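Local coordinates for protein adenylyltransferase (Bartonella henselae str. Houston-1, PDB 5NH2) that transfers AMP from ATP onto tyrosine or threonine residues of host target proteins through its Fic domain, and so contributes to virulence, at residues 129-132 with 133-137. Numbering follows the deposited sequence.
Sequences QGLT and REEFN
Thr132 and Glu135 hydrogen-bond to each other twice where the loop 129-132 enters the helix. In one direction the backbone N of Thr132 donates to Glu135 OE1 at 2.8 Å, reaching the oxygen from above the carboxylate, 41° out of its plane. In the other, Glu135 N points at Thr132 OG1 in a nearly straight but weak bond of 3.3 Å. The threonine hydroxyl is placed for this by chi1 of 64°, which sets OG1 between its own backbone N and carbonyl carbon, facing the first turn. Glu135 CG lies anti to its carbonyl carbon (chi1 -58°) and the chain is extended beyond it, which carries the carboxylate back to the loop's N-H, with OE1 3.5 Å from Leu131 CD2. Next to the box, Phe136 N donates to Thr132 O at 3.0 Å, starting the regular main-chain bonding of the helix.

Leu131 crosses Glu135 at a slant, and its CB packs loosely on Phe136 CB, 4.4 Å away. The ring of Phe136 leads away from the loop into the interior, against Leu168 and Ala169 of helix 157-171 and the ring of His174, whose NE2 is hydrogen-bonded to Leu131 O. Arg133 NH1 hydrogen-bonds Ser210 OG and forms a salt bridge with Glu207. Reciprocal bonding of this kind is a capping box, with Thr132 as N-cap of helix 133-150 at the surface of the Fic domain.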
ATOM      1  N   GLN A 129     -14.929   2.005 -14.985  1.00 38.75           N
ATOM      2  CA  GLN A 129     -15.407   3.378 -14.962  1.00 48.03           C
ATOM      3  C   GLN A 129     -16.944   3.421 -14.986  1.00 48.81           C
ATOM      4  O   GLN A 129     -17.627   2.403 -15.178  1.00 46.27           O
ATOM      5  CB  GLN A 129     -14.784   4.154 -16.136  1.00 55.29           C
ATOM      6  CG  GLN A 129     -13.312   4.578 -15.844  1.00 55.59           C
ATOM      7  CD  GLN A 129     -12.412   4.786 -17.072  1.00 57.50           C
ATOM      8  OE1 GLN A 129     -12.875   5.072 -18.167  1.00 55.83           O
ATOM      9  NE2 GLN A 129     -11.108   4.622 -16.873  1.00 59.51           N
ATOM     10  N   GLY A 130     -17.483   4.627 -14.814  1.00 48.53           N
ATOM     11  CA  GLY A 130     -18.925   4.819 -14.800  1.00 46.75           C
ATOM     12  C   GLY A 130     -19.661   3.962 -13.794  1.00 51.81           C
ATOM     13  O   GLY A 130     -20.784   3.522 -14.063  1.00 49.04           O
ATOM     14  N   LEU A 131     -19.045   3.688 -12.650  1.00 47.07           N
ATOM     15  CA  LEU A 131     -19.646   2.915 -11.575  1.00 46.61           C
ATOM     16  C   LEU A 131     -19.766   3.817 -10.357  1.00 46.29           C
ATOM     17  O   LEU A 131     -19.001   4.775 -10.209  1.00 49.75           O
ATOM     18  CB  LEU A 131     -18.798   1.670 -11.229  1.00 39.50           C
ATOM     19  CG  LEU A 131     -18.646   0.675 -12.373  1.00 45.28           C
ATOM     20  CD1 LEU A 131     -17.707  -0.549 -12.101  1.00 37.42           C
ATOM     21  CD2 LEU A 131     -20.067   0.239 -12.855  1.00 46.91           C
ATOM     22  N   THR A 132     -20.701   3.488  -9.463  1.00 42.25           N
ATOM     23  CA  THR A 132     -20.690   4.104  -8.135  1.00 46.85           C
ATOM     24  C   THR A 132     -19.502   3.577  -7.324  1.00 41.82           C
ATOM     25  O   THR A 132     -18.821   2.634  -7.728  1.00 46.72           O
ATOM     26  CB  THR A 132     -21.965   3.773  -7.360  1.00 48.72           C
ATOM     27  OG1 THR A 132     -22.012   2.355  -7.121  1.00 42.01           O
ATOM     28  CG2 THR A 132     -23.185   4.210  -8.099  1.00 46.07           C
ATOM     29  N   ARG A 133     -19.288   4.161  -6.134  1.00 43.22           N
ATOM     30  CA  ARG A 133     -18.165   3.742  -5.289  1.00 41.92           C
ATOM     31  C   ARG A 133     -18.302   2.280  -4.845  1.00 46.08           C
ATOM     32  O   ARG A 133     -17.317   1.518  -4.866  1.00 50.63           O
ATOM     33  CB  ARG A 133     -18.024   4.652  -4.057  1.00 39.32           C
ATOM     34  CG  ARG A 133     -16.739   4.319  -3.166  1.00 34.70           C
ATOM     35  CD  ARG A 133     -16.615   5.307  -2.039  1.00 43.31           C
ATOM     36  NE  ARG A 133     -17.814   5.267  -1.216  1.00 44.11           N
ATOM     37  CZ  ARG A 133     -18.002   4.380  -0.248  1.00 43.30           C
ATOM     38  NH1 ARG A 133     -17.048   3.484   0.053  1.00 36.00           N
ATOM     39  NH2 ARG A 133     -19.128   4.398   0.433  1.00 45.18           N
ATOM     40  N   GLU A 134     -19.509   1.867  -4.454  1.00 40.64           N
ATOM     41  CA  GLU A 134     -19.721   0.504  -3.974  1.00 40.03           C
ATOM     42  C   GLU A 134     -19.518  -0.515  -5.091  1.00 39.47           C
ATOM     43  O   GLU A 134     -18.840  -1.531  -4.903  1.00 43.57           O
ATOM     44  CB  GLU A 134     -21.116   0.386  -3.383  1.00 41.84           C
ATOM     45  CG  GLU A 134     -21.155   0.720  -1.925  1.00 52.17           C
ATOM     46  CD  GLU A 134     -21.425   2.178  -1.682  1.00 70.78           C
ATOM     47  OE1 GLU A 134     -21.444   2.957  -2.678  1.00 77.80           O
ATOM     48  OE2 GLU A 134     -21.624   2.538  -0.495  1.00 76.34           O
ATOM     49  N   GLU A 135     -20.079  -0.238  -6.270  1.00 46.37           N
ATOM     50  CA  GLU A 135     -19.853  -1.079  -7.449  1.00 45.36           C
ATOM     51  C   GLU A 135     -18.357  -1.229  -7.762  1.00 40.50           C
ATOM     52  O   GLU A 135     -17.829  -2.352  -7.861  1.00 41.92           O
ATOM     53  CB  GLU A 135     -20.604  -0.478  -8.645  1.00 43.24           C
ATOM     54  CG  GLU A 135     -22.085  -0.319  -8.428  1.00 49.21           C
ATOM     55  CD  GLU A 135     -22.808   0.459  -9.567  1.00 57.03           C
ATOM     56  OE1 GLU A 135     -22.153   1.279 -10.265  1.00 54.09           O
ATOM     57  OE2 GLU A 135     -24.041   0.253  -9.756  1.00 59.39           O
ATOM     58  N   PHE A 136     -17.665  -0.093  -7.939  1.00 35.58           N
ATOM     59  CA  PHE A 136     -16.234  -0.108  -8.181  1.00 36.10           C
ATOM     60  C   PHE A 136     -15.526  -0.967  -7.145  1.00 38.94           C
ATOM     61  O   PHE A 136     -14.751  -1.847  -7.510  1.00 42.27           O
ATOM     62  CB  PHE A 136     -15.652   1.305  -8.187  1.00 32.90           C
ATOM     63  CG  PHE A 136     -14.138   1.337  -8.312  1.00 31.46           C
ATOM     64  CD1 PHE A 136     -13.527   1.316  -9.552  1.00 31.59           C
ATOM     65  CD2 PHE A 136     -13.332   1.387  -7.170  1.00 37.05           C
ATOM     66  CE1 PHE A 136     -12.139   1.315  -9.654  1.00 39.30           C
ATOM     67  CE2 PHE A 136     -11.932   1.407  -7.260  1.00 36.38           C
ATOM     68  CZ  PHE A 136     -11.331   1.368  -8.509  1.00 35.58           C
ATOM     69  N   ASN A 137     -15.807  -0.761  -5.850  1.00 34.40           N
ATOM     70  CA  ASN A 137     -15.096  -1.533  -4.832  1.00 33.37           C
ATOM     71  C   ASN A 137     -15.361  -3.046  -4.974  1.00 39.35           C
ATOM     72  O   ASN A 137     -14.427  -3.853  -4.882  1.00 35.52           O
ATOM     73  CB  ASN A 137     -15.453  -1.049  -3.422  1.00 30.47           C
ATOM     74  CG  ASN A 137     -14.790   0.340  -3.048  1.00 43.21           C
ATOM     75  OD1 ASN A 137     -13.915   0.849  -3.756  1.00 29.81           O
ATOM     76  ND2 ASN A 137     -15.239   0.936  -1.914  1.00 31.14           N
TER